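Local coordinates for uncharacterized protein (Magnetospirillum magneticum AMB-1, PDB 5MU5), which probably transfers sugar onto flagellin as a glycosyltransferase of the Maf family, which is involved in the formation of bacterial flagella, at residues A[365-370]-A[387-392]; A[246-251]-A[323-328]; A[354-359]-A[651-656]; A[591-596]-A[641-646]. One frame throughout, in Å; residues are numbered along the deposited sequence.

Contact 1 (A[365-370]-A[387-392]); sequences VYYFRP and DDSGPT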
# COMPACT_ATOMS: atom_id res chain seq x y z
N VAL A 365 -9.97 20.24 15.17
CA VAL A 365 -8.95 19.34 15.65
C VAL A 365 -8.43 18.49 14.48
O VAL A 365 -9.22 17.95 13.69
CB VAL A 365 -9.50 18.37 16.70
CG1 VAL A 365 -8.38 17.49 17.22
CG2 VAL A 365 -10.16 19.13 17.84
N TYR A 366 -7.11 18.39 14.37
CA TYR A 366 -6.48 17.64 13.31
C TYR A 366 -5.81 16.38 13.84
O TYR A 366 -5.27 16.37 14.92
CB TYR A 366 -5.39 18.46 12.62
CG TYR A 366 -5.91 19.65 11.88
CD1 TYR A 366 -6.76 19.49 10.81
CD2 TYR A 366 -5.57 20.94 12.28
CE1 TYR A 366 -7.25 20.58 10.15
CE2 TYR A 366 -6.06 22.04 11.63
CZ TYR A 366 -6.89 21.86 10.56
OH TYR A 366 -7.38 22.95 9.91
N TYR A 367 -5.83 15.31 13.05
CA TYR A 367 -4.96 14.17 13.31
C TYR A 367 -4.04 14.10 12.09
O TYR A 367 -4.34 14.67 11.02
CB TYR A 367 -5.76 12.90 13.51
CG TYR A 367 -6.34 12.33 12.25
CD1 TYR A 367 -7.55 12.74 11.77
CD2 TYR A 367 -5.64 11.37 11.53
CE1 TYR A 367 -8.07 12.21 10.59
CE2 TYR A 367 -6.15 10.84 10.36
CZ TYR A 367 -7.36 11.26 9.89
OH TYR A 367 -7.85 10.70 8.74
N PHE A 368 -2.92 13.42 12.25
CA PHE A 368 -1.94 13.33 11.18
C PHE A 368 -2.08 12.04 10.41
O PHE A 368 -1.91 10.95 10.95
CB PHE A 368 -0.53 13.57 11.71
CG PHE A 368 -0.34 14.97 12.10
CD1 PHE A 368 -0.73 15.40 13.35
CD2 PHE A 368 0.09 15.90 11.17
CE1 PHE A 368 -0.64 16.73 13.68
CE2 PHE A 368 0.22 17.23 11.51
CZ PHE A 368 -0.15 17.65 12.77
N ARG A 369 -2.43 12.19 9.15
CA ARG A 369 -2.62 11.05 8.30
C ARG A 369 -1.26 10.52 7.81
O ARG A 369 -0.51 11.25 7.18
CB ARG A 369 -3.53 11.40 7.14
CG ARG A 369 -4.07 10.13 6.57
CD ARG A 369 -4.96 10.31 5.39
NE ARG A 369 -5.45 8.98 5.04
CZ ARG A 369 -6.28 8.73 4.05
NH1 ARG A 369 -6.73 9.72 3.31
NH2 ARG A 369 -6.67 7.47 3.81
N PRO A 370 -0.96 9.25 8.09
CA PRO A 370 0.36 8.73 7.79
C PRO A 370 0.63 8.46 6.30
O PRO A 370 -0.26 8.61 5.47
CB PRO A 370 0.42 7.42 8.60
CG PRO A 370 -1.00 7.02 8.81
CD PRO A 370 -1.82 8.28 8.80
N ASP A 387 -4.57 4.99 12.92
CA ASP A 387 -4.50 3.83 12.05
C ASP A 387 -5.91 3.57 11.56
O ASP A 387 -6.90 3.85 12.27
CB ASP A 387 -4.06 2.60 12.84
CG ASP A 387 -2.62 2.67 13.28
OD1 ASP A 387 -1.82 3.36 12.62
OD2 ASP A 387 -2.30 2.02 14.30
N ASP A 388 -6.01 2.99 10.36
CA ASP A 388 -7.30 2.64 9.77
C ASP A 388 -8.24 3.83 9.73
O ASP A 388 -9.44 3.68 9.91
CB ASP A 388 -7.93 1.43 10.50
CG ASP A 388 -7.11 0.13 10.33
OD1 ASP A 388 -6.74 -0.21 9.17
OD2 ASP A 388 -6.85 -0.55 11.35
N SER A 389 -7.69 5.02 9.50
CA SER A 389 -8.52 6.22 9.39
C SER A 389 -9.18 6.26 8.03
O SER A 389 -10.12 7.05 7.84
CB SER A 389 -7.74 7.52 9.65
OG SER A 389 -6.77 7.78 8.67
N GLY A 390 -8.69 5.42 7.10
CA GLY A 390 -9.28 5.27 5.75
C GLY A 390 -9.79 3.85 5.56
O GLY A 390 -9.62 3.01 6.46
N PRO A 391 -10.33 3.54 4.37
CA PRO A 391 -10.37 4.38 3.18
C PRO A 391 -11.45 5.45 3.14
O PRO A 391 -11.34 6.38 2.34
CB PRO A 391 -10.60 3.36 2.05
CG PRO A 391 -11.31 2.22 2.70
CD PRO A 391 -10.71 2.14 4.06
N THR A 392 -12.49 5.34 3.95
CA THR A 392 -13.56 6.36 3.96
C THR A 392 -13.76 7.00 5.36
O THR A 392 -13.19 6.55 6.39
CB THR A 392 -14.86 5.75 3.45
OG1 THR A 392 -15.24 4.68 4.32
CG2 THR A 392 -14.65 5.19 2.05
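Tyr-367 and Ser-389 supply the polar link of this contact, a hydrogen bond between Tyr-367 OH and Ser-389 OG of 3.1 Å in which either hydroxyl could be the donor. The phenol reaches out from the last residue of strand 363-367, and the serine hydroxyl is turned to meet it, its OG set between the backbone N and the carbonyl carbon (chi1 67°). Both residues are buried. The rest is van der Waals contact. Ser-389 CB lies 3.7 Å from Tyr-367 CE2, so the serine touches the ring as well as its hydroxyl. Arg-369 runs alongside with its chain extended from CG to NE, and NE passes 4.0 Å from Ser-389 OG without bonding to it. Farther out, Arg-369 NH2 comes within 3.9 Å of Gly-390 CA, at a place where a CB would collide with that nitrogen. Leu-323 packs against both Tyr-367 and Arg-369. A phenylalanine at Tyr-367 would keep the ring but would probably leave Ser-389 OG without its mate across the contact. Beyond Gly-390 a cis peptide leads into Pro-391, and Thr-392 then occupies the N-cap position of helix 393-404. The arrangement joins the carboxyl end of a parallel strand to the loop that leads into a later helix, as in open alpha/beta folds, here the MptE-like domain.

Contact 2 (A[246-251]-A[323-328]); sequences MEMTRA and LENGAA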
# COMPACT_ATOMS: atom_id res chain seq x y z
N MET A 246 2.31 17.65 -3.38
CA MET A 246 2.31 19.10 -3.27
C MET A 246 1.02 19.56 -2.61
O MET A 246 1.05 20.37 -1.68
CB MET A 246 2.45 19.79 -4.62
CG MET A 246 3.84 19.71 -5.22
SD MET A 246 3.88 20.47 -6.84
CE MET A 246 5.64 20.60 -7.07
N GLU A 247 -0.11 19.03 -3.06
CA GLU A 247 -1.39 19.42 -2.46
C GLU A 247 -1.53 19.04 -0.98
O GLU A 247 -2.10 19.79 -0.22
CB GLU A 247 -2.55 18.83 -3.23
CG GLU A 247 -3.93 19.09 -2.62
CD GLU A 247 -4.16 20.54 -2.20
OE1 GLU A 247 -3.51 21.44 -2.80
OE2 GLU A 247 -4.97 20.80 -1.28
N MET A 248 -1.03 17.86 -0.60
CA MET A 248 -1.17 17.38 0.77
C MET A 248 -0.40 18.29 1.68
O MET A 248 -0.89 18.68 2.73
CB MET A 248 -0.58 15.98 0.94
CG MET A 248 -1.25 14.84 0.20
SD MET A 248 -2.99 14.60 0.57
CE MET A 248 -3.79 15.57 -0.71
N THR A 249 0.83 18.58 1.28
CA THR A 249 1.74 19.41 2.05
C THR A 249 1.25 20.86 2.08
O THR A 249 1.39 21.52 3.10
CB THR A 249 3.18 19.28 1.51
OG1 THR A 249 3.67 17.97 1.76
CG2 THR A 249 4.12 20.25 2.17
N ARG A 250 0.67 21.35 0.98
CA ARG A 250 0.10 22.71 0.98
C ARG A 250 -1.09 22.80 1.95
O ARG A 250 -1.19 23.73 2.75
CB ARG A 250 -0.36 23.11 -0.41
CG ARG A 250 -0.93 24.52 -0.49
CD ARG A 250 -1.84 24.67 -1.69
NE ARG A 250 -3.10 23.97 -1.46
CZ ARG A 250 -4.15 24.49 -0.82
NH1 ARG A 250 -4.11 25.74 -0.36
NH2 ARG A 250 -5.23 23.76 -0.64
N ALA A 251 -1.99 21.83 1.88
CA ALA A 251 -3.14 21.79 2.80
C ALA A 251 -2.65 21.81 4.24
O ALA A 251 -3.07 22.64 5.03
CB ALA A 251 -3.99 20.54 2.55
N LEU A 323 -12.23 13.27 6.14
CA LEU A 323 -11.01 12.55 5.75
C LEU A 323 -10.38 13.16 4.51
O LEU A 323 -9.20 13.44 4.50
CB LEU A 323 -11.33 11.08 5.47
CG LEU A 323 -10.21 10.17 4.93
CD1 LEU A 323 -9.10 10.03 5.94
CD2 LEU A 323 -10.76 8.79 4.57
N GLU A 324 -11.19 13.35 3.47
CA GLU A 324 -10.70 13.75 2.16
C GLU A 324 -10.12 15.15 2.06
O GLU A 324 -10.64 16.11 2.64
CB GLU A 324 -11.82 13.71 1.12
CG GLU A 324 -12.44 12.35 0.82
CD GLU A 324 -13.37 12.43 -0.41
OE1 GLU A 324 -12.86 12.65 -1.54
OE2 GLU A 324 -14.61 12.27 -0.25
N ASN A 325 -9.06 15.24 1.28
CA ASN A 325 -8.50 16.50 0.85
C ASN A 325 -9.35 17.00 -0.33
O ASN A 325 -10.10 16.25 -0.91
CB ASN A 325 -7.04 16.27 0.39
CG ASN A 325 -6.52 17.42 -0.48
OD1 ASN A 325 -6.54 17.32 -1.72
ND2 ASN A 325 -6.10 18.52 0.17
N GLY A 326 -9.23 18.27 -0.69
CA GLY A 326 -9.89 18.73 -1.91
C GLY A 326 -11.05 19.69 -1.76
O GLY A 326 -11.74 19.71 -0.75
N ALA A 327 -11.27 20.45 -2.81
CA ALA A 327 -12.28 21.47 -2.80
C ALA A 327 -13.69 20.89 -2.79
O ALA A 327 -14.59 21.47 -2.18
CB ALA A 327 -12.08 22.40 -3.99
N ALA A 328 -13.88 19.74 -3.44
CA ALA A 328 -15.22 19.13 -3.54
C ALA A 328 -15.80 18.72 -2.17
O ALA A 328 -16.93 19.10 -1.86
CB ALA A 328 -15.24 17.97 -4.55
O HOH W 1 -7.70 21.00 -0.73
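Residues 246-251 of helix 242-257 and the loop 323-326 come closest in backbone at Met-248 and Asn-325, whose CA atoms are 7.4 Å apart, so Asn-325 spans the gap with its side chain. Its ND2 donates to Glu-247 OE2 at 2.9 Å in a nearly straight bond (173°), lying in the amide plane and using the anti lone pair of the oxygen; ND2 also donates to Thr-352 O. The syn lone pair of the same OE2 takes Arg-250 NH2 at 3.0 Å, while Arg-250 NE reaches Glu-247 OE1 at 2.9 Å, making a side-on, two-nitrogen salt bridge one helical turn along. Water 1 also donates to Glu-247 OE2 (2.8 Å) and accepts a weak bond from Gly-326 N. With CG swung opposite the backbone N (chi1 176°), Glu-247 CG comes 3.3 Å from Asn-325 OD1; the bend at chi2 (47°) turns OE2 to meet ND2. Met-248 curls its CE to 3.3 Å from Asn-325 CG. With an alanine here the Arg-250 guanidinium would probably lose its Glu-247 carboxylate and Asn-325 its partner on the helix. Asn-325 lies between strand 319-322 and Gly-326, the N-cap of helix 327-340, in the beta-alpha-beta crossover to parallel strand 346-350.

Contact 3 (A[354-359]-A[651-656]); sequences DPRVRD and ESDEEL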
# COMPACT_ATOMS: atom_id res chain seq x y z
N ASP A 354 -9.08 20.41 3.18
CA ASP A 354 -9.02 21.76 2.61
C ASP A 354 -8.90 22.83 3.73
O ASP A 354 -9.67 22.83 4.65
CB ASP A 354 -10.24 22.02 1.73
CG ASP A 354 -10.08 23.25 0.82
OD1 ASP A 354 -10.20 24.40 1.33
OD2 ASP A 354 -9.84 23.07 -0.40
N PRO A 355 -7.93 23.75 3.63
CA PRO A 355 -7.78 24.78 4.67
C PRO A 355 -9.02 25.60 4.96
O PRO A 355 -9.16 26.11 6.06
CB PRO A 355 -6.70 25.70 4.11
CG PRO A 355 -5.94 24.86 3.17
CD PRO A 355 -6.90 23.87 2.58
N ARG A 356 -9.91 25.74 3.98
CA ARG A 356 -11.15 26.52 4.15
C ARG A 356 -12.19 25.83 5.02
O ARG A 356 -13.19 26.43 5.39
CB ARG A 356 -11.79 26.82 2.78
CG ARG A 356 -10.94 27.70 1.89
CD ARG A 356 -11.49 27.74 0.49
NE ARG A 356 -11.28 26.47 -0.20
CZ ARG A 356 -11.56 26.25 -1.48
NH1 ARG A 356 -12.10 27.20 -2.23
NH2 ARG A 356 -11.31 25.08 -2.02
N VAL A 357 -11.96 24.56 5.34
CA VAL A 357 -12.88 23.82 6.20
C VAL A 357 -12.94 24.46 7.58
O VAL A 357 -13.98 24.45 8.21
CB VAL A 357 -12.46 22.33 6.32
CG1 VAL A 357 -13.33 21.60 7.32
CG2 VAL A 357 -12.59 21.64 4.97
N ARG A 358 -11.82 25.01 8.02
CA ARG A 358 -11.71 25.64 9.33
C ARG A 358 -12.76 26.72 9.53
O ARG A 358 -13.44 26.74 10.57
CB ARG A 358 -10.30 26.24 9.53
CG ARG A 358 -10.09 26.74 10.96
CD ARG A 358 -8.76 26.28 11.52
NE ARG A 358 -7.68 27.20 11.23
CZ ARG A 358 -6.42 26.85 10.96
NH1 ARG A 358 -6.08 25.56 10.88
NH2 ARG A 358 -5.52 27.79 10.71
N ASP A 359 -12.91 27.59 8.53
CA ASP A 359 -13.88 28.70 8.54
C ASP A 359 -15.32 28.27 8.86
O ASP A 359 -16.07 29.04 9.43
CB ASP A 359 -13.95 29.40 7.18
CG ASP A 359 -12.60 29.90 6.68
OD1 ASP A 359 -11.68 30.11 7.50
OD2 ASP A 359 -12.47 30.08 5.45
N GLU A 651 -4.28 30.24 -3.53
CA GLU A 651 -5.59 30.47 -2.92
C GLU A 651 -6.36 29.19 -2.62
O GLU A 651 -7.20 29.16 -1.72
CB GLU A 651 -6.44 31.38 -3.81
CG GLU A 651 -5.89 32.80 -3.91
CD GLU A 651 -6.48 33.60 -5.06
OE1 GLU A 651 -7.12 33.01 -5.96
OE2 GLU A 651 -6.28 34.84 -5.08
N SER A 652 -6.10 28.13 -3.39
CA SER A 652 -6.75 26.83 -3.19
C SER A 652 -6.03 25.71 -3.94
O SER A 652 -5.16 25.97 -4.79
CB SER A 652 -8.20 26.86 -3.66
OG SER A 652 -8.27 26.67 -5.06
N ASP A 653 -6.42 24.48 -3.64
CA ASP A 653 -5.87 23.30 -4.31
C ASP A 653 -6.07 23.35 -5.81
O ASP A 653 -5.22 22.86 -6.57
CB ASP A 653 -6.54 22.02 -3.80
CG ASP A 653 -8.06 21.96 -4.12
OD1 ASP A 653 -8.71 23.03 -4.16
OD2 ASP A 653 -8.58 20.84 -4.34
N GLU A 654 -7.21 23.92 -6.23
CA GLU A 654 -7.58 23.97 -7.65
C GLU A 654 -6.74 24.99 -8.39
O GLU A 654 -6.49 24.81 -9.56
CB GLU A 654 -9.09 24.21 -7.85
CG GLU A 654 -9.93 22.99 -7.43
CD GLU A 654 -11.45 23.21 -7.48
OE1 GLU A 654 -11.92 24.34 -7.25
OE2 GLU A 654 -12.18 22.23 -7.72
N GLU A 655 -6.28 26.02 -7.70
CA GLU A 655 -5.38 26.98 -8.34
C GLU A 655 -4.04 26.29 -8.61
O GLU A 655 -3.51 26.34 -9.73
CB GLU A 655 -5.17 28.22 -7.46
CG GLU A 655 -4.34 29.30 -8.14
CD GLU A 655 -3.73 30.31 -7.17
OE1 GLU A 655 -4.44 30.74 -6.23
OE2 GLU A 655 -2.54 30.66 -7.34
N LEU A 656 -3.51 25.63 -7.58
CA LEU A 656 -2.24 24.91 -7.68
C LEU A 656 -2.25 23.86 -8.79
O LEU A 656 -1.32 23.80 -9.62
CB LEU A 656 -1.90 24.24 -6.36
CG LEU A 656 -0.73 23.27 -6.35
CD1 LEU A 656 0.54 23.91 -6.90
CD2 LEU A 656 -0.51 22.83 -4.92
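The guanidinium of Arg-356 has Ser-652 CB over one face, 3.8 Å above the plane and offset toward the rim, while the carboxylate of Asp-354 lies at its edge, in plane. That edge-on pairing is a salt bridge with two nitrogens: Arg-356 NE donates to Asp-354 OD1 at 2.8 Å, and Arg-356 NH2 donates to Asp-354 OD2 at 3.0 Å from above the carboxylate plane. Asp-354 OD1 also accepts from the backbone N of Arg-356, which makes an Asx turn; the aspartate therefore fixes both the start of its own turn and the rotation of the arginine. With Asp-653 these two residues form a salt-bridge network at the amino end of helix 653-661, linking the MptE-like domain to the C-terminal helical bundle. The link to the third member is long: Arg-356 NH2 to Asp-653 OD1 is 3.9 Å, and the guanidinium and carboxylate planes are 62° apart. Asp-354 OD2 is equally distant from Asp-653 OD1, with the two carboxylates nearly perpendicular; the shared arginine probably offsets the repulsion between these like charges. The stronger partner of Asp-653 is the backbone N of Ala-327, which donates to OD2. Glu-654 turns to Arg-331, with which OE1 makes a salt bridge. Ser-652 is the N-cap: its OG, turned toward the first turn of the helix (chi1 82°), accepts weak bonds from Glu-654 N and Glu-655 N. Just before it, Glu-651 N donates to Glu-655 OE1 at 2.8 Å from above the carboxylate plane.

Contact 4 (A[591-596]-A[641-646]); sequences QFFVRG and EWYFDN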
# COMPACT_ATOMS: atom_id res chain seq x y z
N GLN A 591 11.82 12.05 -0.28
CA GLN A 591 11.45 10.78 -0.87
C GLN A 591 9.96 10.66 -1.14
O GLN A 591 9.56 10.11 -2.15
CB GLN A 591 11.90 9.64 0.03
CG GLN A 591 13.37 9.38 -0.06
CD GLN A 591 13.83 8.41 0.98
OE1 GLN A 591 13.34 8.41 2.11
NE2 GLN A 591 14.80 7.56 0.61
N PHE A 592 9.15 11.13 -0.21
CA PHE A 592 7.72 11.14 -0.44
C PHE A 592 7.36 12.00 -1.62
O PHE A 592 6.47 11.66 -2.37
CB PHE A 592 6.94 11.66 0.77
CG PHE A 592 6.65 10.62 1.78
CD1 PHE A 592 5.82 9.57 1.47
CD2 PHE A 592 7.16 10.72 3.07
CE1 PHE A 592 5.53 8.61 2.41
CE2 PHE A 592 6.88 9.77 4.02
CZ PHE A 592 6.06 8.71 3.69
N PHE A 593 8.03 13.12 -1.77
CA PHE A 593 7.72 14.02 -2.88
C PHE A 593 7.92 13.44 -4.26
O PHE A 593 7.08 13.63 -5.12
CB PHE A 593 8.48 15.34 -2.76
CG PHE A 593 7.66 16.44 -2.21
CD1 PHE A 593 7.31 16.47 -0.89
CD2 PHE A 593 7.23 17.47 -3.04
CE1 PHE A 593 6.54 17.49 -0.38
CE2 PHE A 593 6.44 18.49 -2.54
CZ PHE A 593 6.10 18.50 -1.21
N VAL A 594 9.00 12.71 -4.46
CA VAL A 594 9.40 12.30 -5.80
C VAL A 594 9.35 10.81 -6.14
O VAL A 594 9.28 10.47 -7.33
CB VAL A 594 10.83 12.80 -6.10
CG1 VAL A 594 10.89 14.31 -5.95
CG2 VAL A 594 11.88 12.12 -5.22
N ARG A 595 9.33 9.92 -5.15
CA ARG A 595 9.45 8.48 -5.45
C ARG A 595 8.35 7.90 -6.34
O ARG A 595 8.62 7.01 -7.14
CB ARG A 595 9.54 7.66 -4.17
CG ARG A 595 8.27 7.68 -3.34
CD ARG A 595 8.46 7.09 -1.96
NE ARG A 595 7.15 6.87 -1.35
CZ ARG A 595 6.95 6.18 -0.23
NH1 ARG A 595 7.97 5.64 0.42
NH2 ARG A 595 5.72 6.04 0.24
N GLY A 596 7.12 8.35 -6.18
CA GLY A 596 6.01 7.82 -6.95
C GLY A 596 6.19 8.16 -8.41
O GLY A 596 6.03 7.32 -9.29
N GLU A 641 10.80 23.98 -6.83
CA GLU A 641 11.33 25.27 -6.39
C GLU A 641 10.27 26.35 -6.48
O GLU A 641 10.14 27.18 -5.58
CB GLU A 641 12.57 25.66 -7.21
CG GLU A 641 13.79 24.81 -6.87
CD GLU A 641 14.97 25.04 -7.81
OE1 GLU A 641 14.84 25.79 -8.81
OE2 GLU A 641 16.04 24.44 -7.56
N TRP A 642 9.53 26.35 -7.58
CA TRP A 642 8.39 27.25 -7.73
C TRP A 642 7.31 27.00 -6.67
O TRP A 642 6.72 27.94 -6.14
CB TRP A 642 7.81 27.05 -9.13
CG TRP A 642 6.48 27.67 -9.34
CD1 TRP A 642 6.23 28.96 -9.66
CD2 TRP A 642 5.20 27.01 -9.29
NE1 TRP A 642 4.88 29.16 -9.80
CE2 TRP A 642 4.23 27.98 -9.57
CE3 TRP A 642 4.79 25.70 -9.03
CZ2 TRP A 642 2.86 27.69 -9.61
CZ3 TRP A 642 3.43 25.40 -9.05
CH2 TRP A 642 2.48 26.40 -9.34
N TYR A 643 7.05 25.73 -6.36
CA TYR A 643 6.01 25.36 -5.40
C TYR A 643 6.33 25.82 -4.00
O TYR A 643 5.48 26.39 -3.33
CB TYR A 643 5.78 23.86 -5.40
CG TYR A 643 5.07 23.32 -4.19
CD1 TYR A 643 3.70 23.36 -4.09
CD2 TYR A 643 5.79 22.73 -3.16
CE1 TYR A 643 3.05 22.85 -2.98
CE2 TYR A 643 5.15 22.20 -2.05
CZ TYR A 643 3.78 22.27 -1.96
OH TYR A 643 3.13 21.75 -0.85
N PHE A 644 7.56 25.56 -3.55
CA PHE A 644 7.98 25.98 -2.22
C PHE A 644 8.05 27.50 -2.09
O PHE A 644 7.75 28.03 -1.01
CB PHE A 644 9.27 25.28 -1.77
CG PHE A 644 9.02 23.90 -1.22
CD1 PHE A 644 8.55 23.74 0.06
CD2 PHE A 644 9.20 22.78 -2.02
CE1 PHE A 644 8.28 22.47 0.55
CE2 PHE A 644 8.93 21.51 -1.53
CZ PHE A 644 8.47 21.36 -0.24
N ASP A 645 8.41 28.20 -3.16
CA ASP A 645 8.38 29.66 -3.15
C ASP A 645 6.96 30.23 -2.99
O ASP A 645 6.81 31.29 -2.42
CB ASP A 645 9.00 30.23 -4.43
CG ASP A 645 10.52 30.20 -4.41
OD1 ASP A 645 11.11 30.08 -3.32
OD2 ASP A 645 11.13 30.29 -5.49
N ASN A 646 5.94 29.53 -3.47
CA ASN A 646 4.57 30.04 -3.47
C ASN A 646 3.56 29.25 -2.65
O ASN A 646 2.35 29.46 -2.80
CB ASN A 646 4.07 30.04 -4.91
CG ASN A 646 4.87 30.94 -5.80
OD1 ASN A 646 5.33 30.54 -6.86
ND2 ASN A 646 5.09 32.16 -5.35
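Arg-595 N donates to Gln-591 O at 3.0 Å, the shortest sound polar bond within the two segments, in the helical turn that carries Phe-593 toward Tyr-643 and Phe-644. The contact itself is aromatic. Phe-593 presents the far corner of its ring, CZ and CE2, to two neighbouring residues of helix 618-646. Tyr-643 CE2 lies at the edge of the Phe-593 ring, close to its plane, 3.9 Å from CZ, and the two side chains cross at about a right angle. Phe-644 arrives from the direction opposite to Phe-593, with CZ to CZ at 3.8 Å; the ring centroids are 5.6 Å apart and the planes meet obliquely at 36°. Different first torsions bring the two partner rings together: Tyr-643 has CG anti to the backbone N (chi1 162°), Phe-644 has CG anti to the carbonyl carbon (chi1 -81°). They touch each other, Tyr-643 CD2 sitting 3.6 Å above the Phe-644 ring plane near its rim. The rings do the bridging, since the CA atoms of Phe-593 and Tyr-643 are 11.7 Å apart. All three are buried. Phe-644 also packs on Trp-546 and Ile-550 of helix 546-564, and Tyr-643 OH makes a weak hydrogen bond to Met-246 O. This aromatic cluster joins helices 589-609 and 618-646 of the Maf helical bundle domain, where helix 242-257 packs against Phe-593 and Tyr-643.

Contacts 1 and 2 lie within the MptE-like domain, their centres 13 Å apart and joined through Leu-323. Contact 4 belongs to the C-terminal helical bundle, and contact 3 bridges the two domains. Along the chain contact 2 closes first; contact 3 then opens at 354-359 and encloses contacts 1 and 4 before closing at 651-656. Contacts 2 and 3, with centres 8 Å apart, form the closest pair. Helix 242-257 is the common element: it carries one side of contact 2 and packs on Phe-593 and Tyr-643 of contact 4. This helix and the loop at 354-359 thus meet the bundle, whereas contact 1 does not touch contact 4; this probably helps to fix the relative placement of the two domains.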